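Local coordinates for pectinesterase (Aspergillus niger, PDB 5C1E), which catalyses hydrolysis of the methyl esters of pectin, releasing methanol and leaving de-esterified galacturonosyl units in the chain, and is probably involved in soft-rotting of plant tissue, at residues A[160-165]-A[182-187]; A[146-151]-A[292-297]; A[205-210]-A[237-242]; A[90-95]-A[120-125]. All coordinates share one frame; numbering follows the deposited sequence. Where two conformers were deposited one is given.

Contact 1. Residues A[160-165]-A[182-187]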
loop_
_atom_site.group_PDB
_atom_site.type_symbol
_atom_site.label_atom_id
_atom_site.label_comp_id
_atom_site.label_asym_id
_atom_site.label_seq_id
_atom_site.Cartn_x
_atom_site.Cartn_y
_atom_site.Cartn_z
ATOM N N VAL A 160 10.806 1.717 7.785
ATOM C CA VAL A 160 10.305 1.551 9.123
ATOM C C VAL A 160 8.782 1.554 9.164
ATOM O O VAL A 160 8.141 2.577 8.888
ATOM C CB VAL A 160 10.864 2.662 10.030
ATOM C CG1 VAL A 160 10.299 2.536 11.444
ATOM C CG2 VAL A 160 12.377 2.571 10.042
ATOM N N ASP A 161 8.215 0.397 9.514
ATOM C CA ASP A 161 6.770 0.219 9.674
ATOM C C ASP A 161 6.059 0.751 8.456
ATOM O O ASP A 161 5.096 1.490 8.576
ATOM C CB ASP A 161 6.247 0.943 10.924
ATOM C CG ASP A 161 6.894 0.476 12.209
ATOM O OD1 ASP A 161 7.497 -0.632 12.257
ATOM O OD2 ASP A 161 6.762 1.221 13.213
ATOM N N TYR A 162 6.565 0.423 7.273
ATOM C CA TYR A 162 6.088 1.098 6.070
ATOM C C TYR A 162 4.805 0.549 5.437
ATOM O O TYR A 162 4.271 1.173 4.531
ATOM C CB TYR A 162 7.213 1.326 5.060
ATOM C CG TYR A 162 7.921 0.145 4.424
ATOM C CD1 TYR A 162 9.009 -0.462 5.042
ATOM C CD2 TYR A 162 7.566 -0.290 3.162
ATOM C CE1 TYR A 162 9.695 -1.487 4.443
ATOM C CE2 TYR A 162 8.250 -1.319 2.541
ATOM C CZ TYR A 162 9.315 -1.906 3.168
ATOM O OH TYR A 162 9.995 -2.917 2.537
ATOM N N ILE A 163 4.303 -0.576 5.957
ATOM C CA ILE A 163 2.928 -1.041 5.700
ATOM C C ILE A 163 2.347 -1.268 7.086
ATOM O O ILE A 163 2.811 -2.137 7.806
ATOM C CB ILE A 163 2.892 -2.336 4.875
ATOM C CG1 ILE A 163 3.588 -2.121 3.531
ATOM C CG2 ILE A 163 1.450 -2.810 4.675
ATOM C CD1 ILE A 163 3.845 -3.399 2.747
ATOM N N PHE A 164 1.417 -0.419 7.493
ATOM C CA PHE A 164 0.986 -0.389 8.889
ATOM C C PHE A 164 -0.476 0.013 9.024
ATOM O O PHE A 164 -1.011 0.715 8.173
ATOM C CB PHE A 164 1.925 0.529 9.736
ATOM C CG PHE A 164 1.670 2.004 9.557
ATOM C CD1 PHE A 164 2.017 2.642 8.367
ATOM C CD2 PHE A 164 1.089 2.748 10.562
ATOM C CE1 PHE A 164 1.756 3.985 8.189
ATOM C CE2 PHE A 164 0.822 4.092 10.387
ATOM C CZ PHE A 164 1.157 4.714 9.210
ATOM N N GLY A 165 -1.099 -0.435 10.119
ATOM C CA GLY A 165 -2.517 -0.165 10.391
ATOM C C GLY A 165 -3.304 -1.442 10.536
ATOM O O GLY A 165 -2.720 -2.540 10.645
ATOM N N GLY A 182 14.695 -1.910 9.253
ATOM C CA GLY A 182 13.435 -1.817 9.979
ATOM C C GLY A 182 12.510 -2.984 9.691
ATOM O O GLY A 182 12.914 -3.987 9.081
ATOM N N ALA A 183 11.279 -2.876 10.182
ATOM C CA ALA A 183 10.269 -3.908 9.961
ATOM C C ALA A 183 9.330 -3.454 8.866
ATOM O O ALA A 183 8.923 -2.302 8.839
ATOM C CB ALA A 183 9.507 -4.186 11.239
ATOM N N ILE A 184 8.979 -4.363 7.956
ATOM C CA ILE A 184 8.146 -3.999 6.830
ATOM C C ILE A 184 6.712 -3.731 7.292
ATOM O O ILE A 184 6.157 -2.690 6.998
ATOM C CB ILE A 184 8.139 -5.094 5.752
ATOM C CG1 ILE A 184 9.527 -5.256 5.145
ATOM C CG2 ILE A 184 7.148 -4.746 4.662
ATOM C CD1 ILE A 184 9.716 -6.515 4.334
ATOM N N THR A 185 6.118 -4.684 8.001
ATOM C CA THR A 185 4.719 -4.536 8.450
ATOM C C THR A 185 4.615 -4.159 9.924
ATOM O O THR A 185 5.407 -4.597 10.752
ATOM C CB THR A 185 3.864 -5.803 8.204
ATOM O OG1 THR A 185 4.320 -6.925 8.995
ATOM C CG2 THR A 185 3.849 -6.156 6.737
ATOM N N ALA A 186 3.594 -3.375 10.247
ATOM C CA ALA A 186 3.259 -3.077 11.620
ATOM C C ALA A 186 1.737 -3.051 11.792
ATOM O O ALA A 186 1.103 -1.991 11.810
ATOM C CB ALA A 186 3.900 -1.756 12.041
ATOM N N SER A 187 1.155 -4.241 11.904
ATOM C CA SER A 187 -0.293 -4.367 12.024
ATOM C C SER A 187 -0.753 -3.953 13.414
ATOM O O SER A 187 -0.127 -4.316 14.409
ATOM C CB SER A 187 -0.759 -5.791 11.745
ATOM O OG SER A 187 -2.097 -5.986 12.176
HETATM O O HOH W 1 10.407 -0.802 11.859
#
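Tyr162 holds CG between its backbone N and carbonyl carbon (chi1 64°), which lays the ring along Ile184, whose CG1 stands anti to its own carbonyl carbon (chi1 -65°). The two side chains run side by side and point the same way. Ile184 CG2 sits over one ring face, displaced toward the rim and 4.2 Å from the Tyr162 ring centroid, a CH-pi contact. Ile184 CG1 approaches the phenol end, 3.5 Å from Tyr162 OH, a hydroxyl hydrogen-bonded to Ser178. Ile163 lies alongside as well, its CD1 4.0 Å from Ile184 CG2.

Backbone geometry identifies the pairing. Ile163 N donates to Ile184 O, and Ile163 O receives Ala186 N at 2.8 Å; one residue thus bonds to both neighbours of Thr185, the signature of a parallel ladder. The short strands 163-165 and 185-187 diverge by 8° with axes 4.6 Å apart. Before the strand, Asp161 N donates to Ala183 O at 2.9 Å, while Gly165 N donates to Ala186 O from above the carbonyl plane.

On the face bearing Phe164 and Ala186, the methyl Ala186 CB lies against the Asp161 carboxylate, 3.7 Å from CG. A water donates to Asp161 OD1 at 2.9 Å and accepts from Ala183 N. OD1 also forms a salt bridge with Arg221, so two partners grip this oxygen; OD2 is hydrogen-bonded to a glycerol that probably comes from the crystallisation liquor. Adjacent rungs of a right-handed parallel beta-helix are joined here, with Asp161, the predicted active-site aspartate of the pectinesterase family, just ahead of its strand.

Contact 2. Residues A[146-151]-A[292-297]. With SO4 (sulfate ion), chain C.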
loop_
_atom_site.group_PDB
_atom_site.type_symbol
_atom_site.label_atom_id
_atom_site.label_comp_id
_atom_site.label_asym_id
_atom_site.label_seq_id
_atom_site.Cartn_x
_atom_site.Cartn_y
_atom_site.Cartn_z
ATOM N N ALA A 146 -7.590 1.127 7.839
ATOM C CA ALA A 146 -8.788 0.328 8.068
ATOM C C ALA A 146 -9.472 -0.004 6.756
ATOM O O ALA A 146 -9.261 0.669 5.741
ATOM C CB ALA A 146 -9.758 1.070 8.972
ATOM N N GLY A 147 -10.328 -1.018 6.810
ATOM C CA GLY A 147 -11.107 -1.453 5.665
ATOM C C GLY A 147 -10.441 -2.503 4.795
ATOM O O GLY A 147 -9.257 -2.815 4.962
ATOM N N THR A 148 -11.214 -3.045 3.861
ATOM C CA THR A 148 -10.733 -4.076 2.954
ATOM C C THR A 148 -10.028 -3.403 1.786
ATOM O O THR A 148 -10.542 -2.444 1.206
ATOM C CB THR A 148 -11.874 -4.970 2.469
ATOM O OG1 THR A 148 -12.935 -4.164 1.959
ATOM C CG2 THR A 148 -12.389 -5.810 3.625
ATOM N N GLN A 149 -8.821 -3.871 1.487
ATOM C CA GLN A 149 -7.971 -3.226 0.507
ATOM C C GLN A 149 -7.207 -4.261 -0.283
ATOM O O GLN A 149 -6.811 -5.311 0.260
ATOM C CB GLN A 149 -6.996 -2.264 1.182
ATOM C CG GLN A 149 -7.670 -1.241 2.070
ATOM C CD GLN A 149 -6.712 -0.234 2.683
ATOM O OE1 GLN A 149 -5.637 0.057 2.149
ATOM N NE2 GLN A 149 -7.129 0.344 3.791
ATOM N N TYR A 150 -6.978 -3.937 -1.553
ATOM C CA TYR A 150 -6.319 -4.828 -2.486
ATOM C C TYR A 150 -5.282 -4.044 -3.291
ATOM O O TYR A 150 -5.604 -3.009 -3.876
ATOM C CB TYR A 150 -7.379 -5.468 -3.394
ATOM C CG TYR A 150 -6.842 -6.352 -4.490
ATOM C CD1 TYR A 150 -6.491 -7.664 -4.242
ATOM C CD2 TYR A 150 -6.705 -5.875 -5.788
ATOM C CE1 TYR A 150 -6.007 -8.477 -5.261
ATOM C CE2 TYR A 150 -6.234 -6.677 -6.807
ATOM C CZ TYR A 150 -5.880 -7.967 -6.541
ATOM O OH TYR A 150 -5.414 -8.743 -7.560
ATOM N N TYR A 151 -4.038 -4.527 -3.274
ATOM C CA TYR A 151 -2.921 -3.901 -3.989
ATOM C C TYR A 151 -2.347 -4.931 -4.943
ATOM O O TYR A 151 -1.921 -5.991 -4.508
ATOM C CB TYR A 151 -1.813 -3.420 -3.021
ATOM C CG TYR A 151 -2.253 -2.305 -2.094
ATOM C CD1 TYR A 151 -3.094 -2.560 -1.018
ATOM C CD2 TYR A 151 -1.832 -0.996 -2.300
ATOM C CE1 TYR A 151 -3.521 -1.541 -0.190
ATOM C CE2 TYR A 151 -2.248 0.040 -1.469
ATOM C CZ TYR A 151 -3.109 -0.238 -0.421
ATOM O OH TYR A 151 -3.527 0.771 0.410
ATOM N N GLY A 292 -14.865 -10.647 -5.497
ATOM C CA GLY A 292 -15.075 -10.701 -6.944
ATOM C C GLY A 292 -15.914 -9.559 -7.507
ATOM O O GLY A 292 -15.800 -9.239 -8.688
ATOM N N ASP A 293 -16.726 -8.923 -6.664
ATOM C CA ASP A 293 -17.576 -7.801 -7.099
ATOM C C ASP A 293 -16.793 -6.528 -7.343
ATOM O O ASP A 293 -17.245 -5.648 -8.074
ATOM C CB ASP A 293 -18.617 -7.459 -6.035
ATOM C CG ASP A 293 -19.543 -8.596 -5.736
ATOM O OD1 ASP A 293 -19.490 -9.603 -6.474
ATOM O OD2 ASP A 293 -20.317 -8.465 -4.760
ATOM N N TRP A 294 -15.652 -6.382 -6.678
ATOM C CA TRP A 294 -14.949 -5.106 -6.740
ATOM C C TRP A 294 -13.497 -5.155 -7.194
ATOM O O TRP A 294 -12.989 -4.161 -7.693
ATOM C CB TRP A 294 -15.089 -4.355 -5.420
ATOM C CG TRP A 294 -14.515 -5.015 -4.207
ATOM C CD1 TRP A 294 -15.157 -5.880 -3.363
ATOM C CD2 TRP A 294 -13.199 -4.811 -3.647
ATOM N NE1 TRP A 294 -14.318 -6.253 -2.340
ATOM C CE2 TRP A 294 -13.112 -5.615 -2.488
ATOM C CE3 TRP A 294 -12.082 -4.049 -4.032
ATOM C CZ2 TRP A 294 -11.960 -5.669 -1.696
ATOM C CZ3 TRP A 294 -10.934 -4.103 -3.240
ATOM C CH2 TRP A 294 -10.880 -4.911 -2.091
ATOM N N ILE A 295 -12.835 -6.291 -7.047
ATOM C CA ILE A 295 -11.481 -6.451 -7.555
ATOM C C ILE A 295 -11.492 -6.490 -9.088
ATOM O O ILE A 295 -12.343 -7.129 -9.685
ATOM C CB ILE A 295 -10.830 -7.714 -6.968
ATOM C CG1 ILE A 295 -10.506 -7.432 -5.491
ATOM C CG2 ILE A 295 -9.593 -8.122 -7.750
ATOM C CD1 ILE A 295 -9.724 -8.509 -4.813
ATOM N N ASP A 296 -10.553 -5.771 -9.699
ATOM C CA ASP A 296 -10.352 -5.786 -11.148
ATOM C C ASP A 296 -9.510 -7.014 -11.514
ATOM O O ASP A 296 -8.344 -7.122 -11.128
ATOM C CB ASP A 296 -9.662 -4.492 -11.584
ATOM C CG ASP A 296 -9.455 -4.404 -13.085
ATOM O OD1 ASP A 296 -9.415 -5.464 -13.746
ATOM O OD2 ASP A 296 -9.308 -3.269 -13.592
ATOM N N ARG A 297 -10.107 -7.937 -12.260
ATOM C CA ARG A 297 -9.518 -9.262 -12.456
ATOM C C ARG A 297 -8.404 -9.334 -13.500
ATOM O O ARG A 297 -7.810 -10.400 -13.703
ATOM C CB ARG A 297 -10.600 -10.273 -12.838
ATOM C CG ARG A 297 -10.107 -11.705 -12.728
ATOM C CD ARG A 297 -11.242 -12.689 -12.522
ATOM N NE ARG A 297 -11.457 -13.549 -13.683
ATOM C CZ ARG A 297 -12.376 -13.333 -14.620
ATOM N NH1 ARG A 297 -13.174 -12.274 -14.543
ATOM N NH2 ARG A 297 -12.501 -14.182 -15.634
HETATM S S SO4 C . -4.239 -12.088 -6.872
HETATM O O1 SO4 C . -3.733 -12.647 -8.160
HETATM O O2 SO4 C . -3.172 -11.244 -6.271
HETATM O O3 SO4 C . -5.478 -11.286 -7.060
HETATM O O4 SO4 C . -4.585 -13.219 -5.978
#
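Ile295 and Tyr150 meet at about a right angle, the isoleucine lying across one face of the phenol ring. Its CD1 stands 3.7 Å from the Tyr150 ring centroid, 23° off the normal, and is closest to CD1 of the ring at 3.4 Å, a tight CH-pi contact. Ile295 CG2 touches farther out along the same ring, 3.8 Å from Tyr150 CE2. The indole of Trp294 comes to the root of the tyrosine, with CH2 3.8 Å from Tyr150 CB. Thr148 OG1 is a looser neighbour of Trp294 CZ2, and its polar partner is Gln127 N.

No hydrogen bond crosses between the segments, so a loop following helix 283-287 is packed by apolar surface against strand 148-152 of the parallel beta-helix. With CG anti to the backbone N (chi1 176°), the Tyr150 ring stands out from that strand and offers a face to Ile295.

Beyond this shell, Tyr150 OH donates to sulfate O3 at 2.6 Å. The sulfate, probably from the crystallisation liquor, is also held by Lys283 and Trp170. Lys283 and Leu287 of the helix touch Ile295, Tyr131 OH is hydrogen-bonded to the backbone N of Asp296, and Trp294 touches the protein's own N-linked N-acetylglucosamine.

Contact 3. Residues A[205-210]-A[237-242]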
loop_
_atom_site.group_PDB
_atom_site.type_symbol
_atom_site.label_atom_id
_atom_site.label_comp_id
_atom_site.label_asym_id
_atom_site.label_seq_id
_atom_site.Cartn_x
_atom_site.Cartn_y
_atom_site.Cartn_z
ATOM N N ILE A 205 10.195 -9.238 -2.222
ATOM C CA ILE A 205 10.722 -8.393 -1.139
ATOM C C ILE A 205 12.238 -8.231 -1.379
ATOM O O ILE A 205 12.957 -9.220 -1.453
ATOM C CB ILE A 205 10.456 -9.035 0.248
ATOM C CG1 ILE A 205 8.981 -8.942 0.670
ATOM C CG2 ILE A 205 11.255 -8.320 1.329
ATOM C CD1 ILE A 205 7.989 -9.583 -0.268
ATOM N N LYS A 206 12.711 -7.001 -1.500
ATOM C CA LYS A 206 14.123 -6.757 -1.818
ATOM C C LYS A 206 14.579 -5.376 -1.347
ATOM O O LYS A 206 13.758 -4.522 -1.030
ATOM C CB LYS A 206 14.350 -6.883 -3.331
ATOM C CG LYS A 206 13.461 -5.957 -4.156
ATOM C CD LYS A 206 13.858 -5.959 -5.628
ATOM C CE LYS A 206 12.721 -5.511 -6.532
ATOM N NZ LYS A 206 12.672 -4.035 -6.671
ATOM N N ALA A 207 15.895 -5.179 -1.303
ATOM C CA ALA A 207 16.480 -3.872 -1.011
ATOM C C ALA A 207 16.316 -2.908 -2.183
ATOM O O ALA A 207 16.257 -3.314 -3.350
ATOM C CB ALA A 207 17.964 -4.015 -0.693
ATOM N N ALA A 208 16.244 -1.619 -1.862
ATOM C CA ALA A 208 16.335 -0.567 -2.864
ATOM C C ALA A 208 17.719 -0.637 -3.495
ATOM O O ALA A 208 18.676 -1.090 -2.857
ATOM C CB ALA A 208 16.121 0.796 -2.231
ATOM N N SER A 209 17.843 -0.207 -4.746
ATOM C CA SER A 209 19.139 -0.271 -5.393
ATOM C C SER A 209 20.102 0.663 -4.645
ATOM O O SER A 209 19.699 1.697 -4.143
ATOM C CB SER A 209 19.031 0.073 -6.877
ATOM O OG SER A 209 18.527 1.375 -7.039
ATOM N N GLY A 210 21.356 0.246 -4.513
ATOM C CA GLY A 210 22.371 1.056 -3.829
ATOM C C GLY A 210 22.400 0.988 -2.305
ATOM O O GLY A 210 23.299 1.553 -1.694
ATOM N N SER A 237 14.414 -11.680 -0.321
ATOM C CA SER A 237 15.851 -11.556 -0.543
ATOM C C SER A 237 16.625 -11.685 0.773
ATOM O O SER A 237 16.030 -11.774 1.857
ATOM C CB SER A 237 16.180 -10.233 -1.232
ATOM O OG SER A 237 16.271 -9.169 -0.307
ATOM N N ASP A 238 17.951 -11.642 0.676
ATOM C CA ASP A 238 18.806 -11.756 1.860
ATOM C C ASP A 238 18.714 -10.582 2.834
ATOM O O ASP A 238 19.388 -10.587 3.854
ATOM C CB ASP A 238 20.273 -11.997 1.466
ATOM C CG ASP A 238 20.959 -10.762 0.884
ATOM O OD1 ASP A 238 20.319 -9.707 0.672
ATOM O OD2 ASP A 238 22.175 -10.862 0.626
ATOM N N ILE A 239 17.880 -9.582 2.548
ATOM C CA ILE A 239 17.617 -8.541 3.552
ATOM C C ILE A 239 16.918 -9.049 4.813
ATOM O O ILE A 239 17.048 -8.436 5.871
ATOM C CB ILE A 239 16.828 -7.331 2.989
ATOM C CG1 ILE A 239 15.413 -7.723 2.513
ATOM C CG2 ILE A 239 17.631 -6.672 1.872
ATOM C CD1 ILE A 239 14.544 -6.531 2.168
ATOM N N ILE A 240 16.184 -10.153 4.711
ATOM C CA ILE A 240 15.394 -10.634 5.857
ATOM C C ILE A 240 16.270 -11.258 6.940
ATOM O O ILE A 240 16.978 -12.249 6.711
ATOM C CB ILE A 240 14.272 -11.603 5.423
ATOM C CG1 ILE A 240 13.336 -10.918 4.413
ATOM C CG2 ILE A 240 13.495 -12.106 6.638
ATOM C CD1 ILE A 240 12.725 -9.619 4.899
ATOM N N ASN A 241 16.218 -10.669 8.126
ATOM C CA ASN A 241 16.925 -11.195 9.275
ATOM C C ASN A 241 16.469 -12.633 9.559
ATOM O O ASN A 241 15.299 -12.946 9.430
ATOM C CB ASN A 241 16.669 -10.288 10.475
ATOM C CG ASN A 241 17.456 -10.705 11.691
ATOM O OD1 ASN A 241 17.082 -11.642 12.385
ATOM N ND2 ASN A 241 18.579 -10.033 11.931
ATOM N N PRO A 242 17.394 -13.523 9.943
ATOM C CA PRO A 242 16.995 -14.910 10.225
ATOM C C PRO A 242 15.844 -15.092 11.223
ATOM O O PRO A 242 15.071 -16.026 11.079
ATOM C CB PRO A 242 18.274 -15.533 10.770
ATOM C CG PRO A 242 19.368 -14.789 10.090
ATOM C CD PRO A 242 18.857 -13.400 9.798
HETATM O O HOH W 2 17.663 -7.466 -1.810
#
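Ile239 lies over one face of the flat peptide linking Lys206 to Ala207: its CD1 stands 3.7 Å from Lys206 C, and its CG2 occupies the same side nearer Ala207. The N-H of this peptide is given to a water 2.9 Å from Ala207 N, and that water is also hydrogen-bonded to Ser237 OG. A second flat group, the carbonyl of Ile205, receives Ser237 N at 3.1 Å, with the donor tilted 24° from the carbonyl plane.

The side chains complete the join. Ile239 holds CG1 between its backbone N and carbonyl carbon (chi1 64°), a torsion that divides its branches between two partners. CD1 reaches Ile205 CG2 at 3.8 Å, the two side chains crossing at about a right angle, while CG2 meets Ala207 CB at 3.7 Å. Ile240 CD1 adds a longer touch to Ile205 CG2.

The local shape comes from a type I beta turn, Ser237 to Ile240, closed by Ile240 N on Ser237 O. Ser237 OG takes a weak bond from Ile239 N, an ST turn within the same four residues.

Ile205 is also bonded through its backbone to Val235, so the turn follows directly on the pairing of strand 235-236 with strand 204-207. Ile239 and Ile240 also touch Val217 of strand 217-220, and Ile205 touches Ile176 of strand 175-178.

Contact 4. Residues A[90-95]-A[120-125]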
loop_
_atom_site.group_PDB
_atom_site.type_symbol
_atom_site.label_atom_id
_atom_site.label_comp_id
_atom_site.label_asym_id
_atom_site.label_seq_id
_atom_site.Cartn_x
_atom_site.Cartn_y
_atom_site.Cartn_z
ATOM N N LYS A 90 -3.002 13.430 8.795
ATOM C CA LYS A 90 -2.732 14.785 8.295
ATOM C C LYS A 90 -1.392 14.912 7.595
ATOM O O LYS A 90 -1.197 15.881 6.873
ATOM C CB LYS A 90 -2.822 15.834 9.414
ATOM C CG LYS A 90 -4.236 16.094 9.887
ATOM C CD LYS A 90 -4.294 17.089 11.037
ATOM C CE LYS A 90 -5.733 17.243 11.496
ATOM N NZ LYS A 90 -5.869 18.170 12.659
ATOM N N SER A 91 -0.480 13.959 7.817
ATOM C CA SER A 91 0.811 13.938 7.136
ATOM C C SER A 91 0.731 13.314 5.740
ATOM O O SER A 91 1.692 13.392 4.980
ATOM C CB SER A 91 1.851 13.173 7.963
ATOM O OG SER A 91 1.718 11.762 7.831
ATOM N N ALA A 92 -0.396 12.685 5.420
ATOM C CA ALA A 92 -0.499 11.877 4.205
ATOM C C ALA A 92 -0.571 12.747 2.975
ATOM O O ALA A 92 -1.285 13.739 2.958
ATOM C CB ALA A 92 -1.715 10.968 4.263
ATOM N N THR A 93 0.179 12.379 1.940
ATOM C CA THR A 93 0.076 13.063 0.655
ATOM C C THR A 93 -1.303 12.829 0.051
ATOM O O THR A 93 -1.915 13.754 -0.510
ATOM C CB THR A 93 1.186 12.617 -0.289
ATOM O OG1 THR A 93 2.437 12.963 0.307
ATOM C CG2 THR A 93 1.055 13.299 -1.623
ATOM N N VAL A 94 -1.796 11.605 0.199
ATOM C CA VAL A 94 -3.162 11.247 -0.235
ATOM C C VAL A 94 -3.893 10.492 0.881
ATOM O O VAL A 94 -3.370 9.509 1.434
ATOM C CB VAL A 94 -3.176 10.367 -1.497
ATOM C CG1 VAL A 94 -4.604 9.975 -1.844
ATOM C CG2 VAL A 94 -2.553 11.081 -2.682
ATOM N N ASN A 95 -5.098 10.965 1.204
ATOM C CA ASN A 95 -5.909 10.404 2.272
ATOM C C ASN A 95 -7.190 9.872 1.662
ATOM O O ASN A 95 -8.037 10.647 1.249
ATOM C CB ASN A 95 -6.204 11.489 3.333
ATOM C CG ASN A 95 -7.047 10.989 4.493
ATOM O OD1 ASN A 95 -7.344 9.798 4.613
ATOM N ND2 ASN A 95 -7.419 11.912 5.383
ATOM N N ALA A 120 2.767 8.465 2.973
ATOM C CA ALA A 120 2.544 8.712 1.545
ATOM C C ALA A 120 1.058 8.601 1.233
ATOM O O ALA A 120 0.459 9.560 0.777
ATOM C CB ALA A 120 3.351 7.760 0.693
ATOM N N LEU A 121 0.456 7.451 1.510
ATOM C CA LEU A 121 -0.977 7.277 1.307
ATOM C C LEU A 121 -1.615 6.575 2.491
ATOM O O LEU A 121 -1.037 5.631 3.051
ATOM C CB LEU A 121 -1.291 6.520 0.005
ATOM C CG LEU A 121 -2.787 6.330 -0.301
ATOM C CD1 LEU A 121 -3.074 6.434 -1.784
ATOM C CD2 LEU A 121 -3.313 5.012 0.244
ATOM N N VAL A 122 -2.777 7.080 2.913
ATOM C CA VAL A 122 -3.569 6.368 3.901
ATOM C C VAL A 122 -4.824 5.842 3.215
ATOM O O VAL A 122 -5.536 6.577 2.502
ATOM C CB VAL A 122 -3.884 7.184 5.189
ATOM C CG1 VAL A 122 -4.379 8.571 4.887
ATOM C CG2 VAL A 122 -4.894 6.449 6.070
ATOM N N GLY A 123 -5.058 4.560 3.419
ATOM C CA GLY A 123 -6.284 3.916 2.996
ATOM C C GLY A 123 -7.185 3.718 4.186
ATOM O O GLY A 123 -6.862 2.946 5.083
ATOM N N ASN A 124 -8.309 4.426 4.210
ATOM C CA ASN A 124 -9.218 4.377 5.359
ATOM C C ASN A 124 -10.670 4.292 4.899
ATOM O O ASN A 124 -11.481 5.182 5.162
ATOM C CB ASN A 124 -8.966 5.586 6.264
ATOM C CG ASN A 124 -9.762 5.541 7.549
ATOM O OD1 ASN A 124 -10.152 4.477 8.016
ATOM N ND2 ASN A 124 -10.022 6.706 8.117
ATOM N N ALA A 125 -10.969 3.191 4.228
ATOM C CA ALA A 125 -12.282 2.908 3.647
ATOM C C ALA A 125 -12.283 1.474 3.103
ATOM O O ALA A 125 -11.249 0.804 3.052
ATOM C CB ALA A 125 -12.596 3.891 2.532
HETATM O O HOH W 3 -8.048 8.726 7.060
#
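Two backbone hydrogen bonds join Val94 to the segment 120-125. Val94 N donates to Ala120 O at 3.1 Å, and Val122 N donates to Val94 O at 2.9 Å, nearly straight at 163°. The acceptor and donor across the contact flank Leu121, which is the evidence for parallel pairing. Leu121 CA adds a CA-H...O contact to the same Val94 O, so that this oxygen is approached by two groups.

Apolar contacts lie on both faces of the sheet. On the one carrying Val94 and Leu121, the side chains cross with Leu121 CD1 3.9 Å from Val94 CG1. On the other, Val122 holds CG1 between its backbone N and carbonyl carbon (chi1 47°), which places that methyl against the segment 90-95. There it meets Ala92 CB at 3.6 Å. Asn95, with CG anti to the backbone N (chi1 -180°), lies alongside Val122, and the same methyl is pressed against its amide, Asn95 OD1 lying a tight 3.2 Å from Val122 CG1.

Polar contacts run through a water. Asn95 OD1 accepts from it at 2.8 Å, and the water in turn accepts from Asn124 ND2 at 3.0 Å, bridging the two amides. At the start of the pairing, the hydroxyl of Thr93 is hydrogen-bonded to Glu109 O rather than to the partner segment.

Strand 94-96 continues the ladder to Leu49 and Ile51, while Leu121 and Val122 touch Leu142 and Tyr143 on the next strand, 142-146. Such stacking of equivalent strands from successive coils defines one sheet of a parallel beta-helix.

Contacts 1 and 4 are buried joins within one parallel sheet, their centres about 15 Å apart and without touching, and both rest on backbone ladders; contact 1 additionally brings in the predicted active-site aspartate, whereas contact 4 lies away from it. Contacts 2 and 3 are only partly buried and tie loops to strands of the other two sheets. Contact 2 relies on aromatic and aliphatic surface without a hydrogen bond across it, while contact 3 keeps one backbone bond and a water bridge. Two pairs of contacts meet directly: Ile184 CD1 of contact 1 lies 3.8 Å from Ile205 CG2 of contact 3, and Gln149 NE2 of contact 2 forms a weak hydrogen bond with Gly123 O of contact 4.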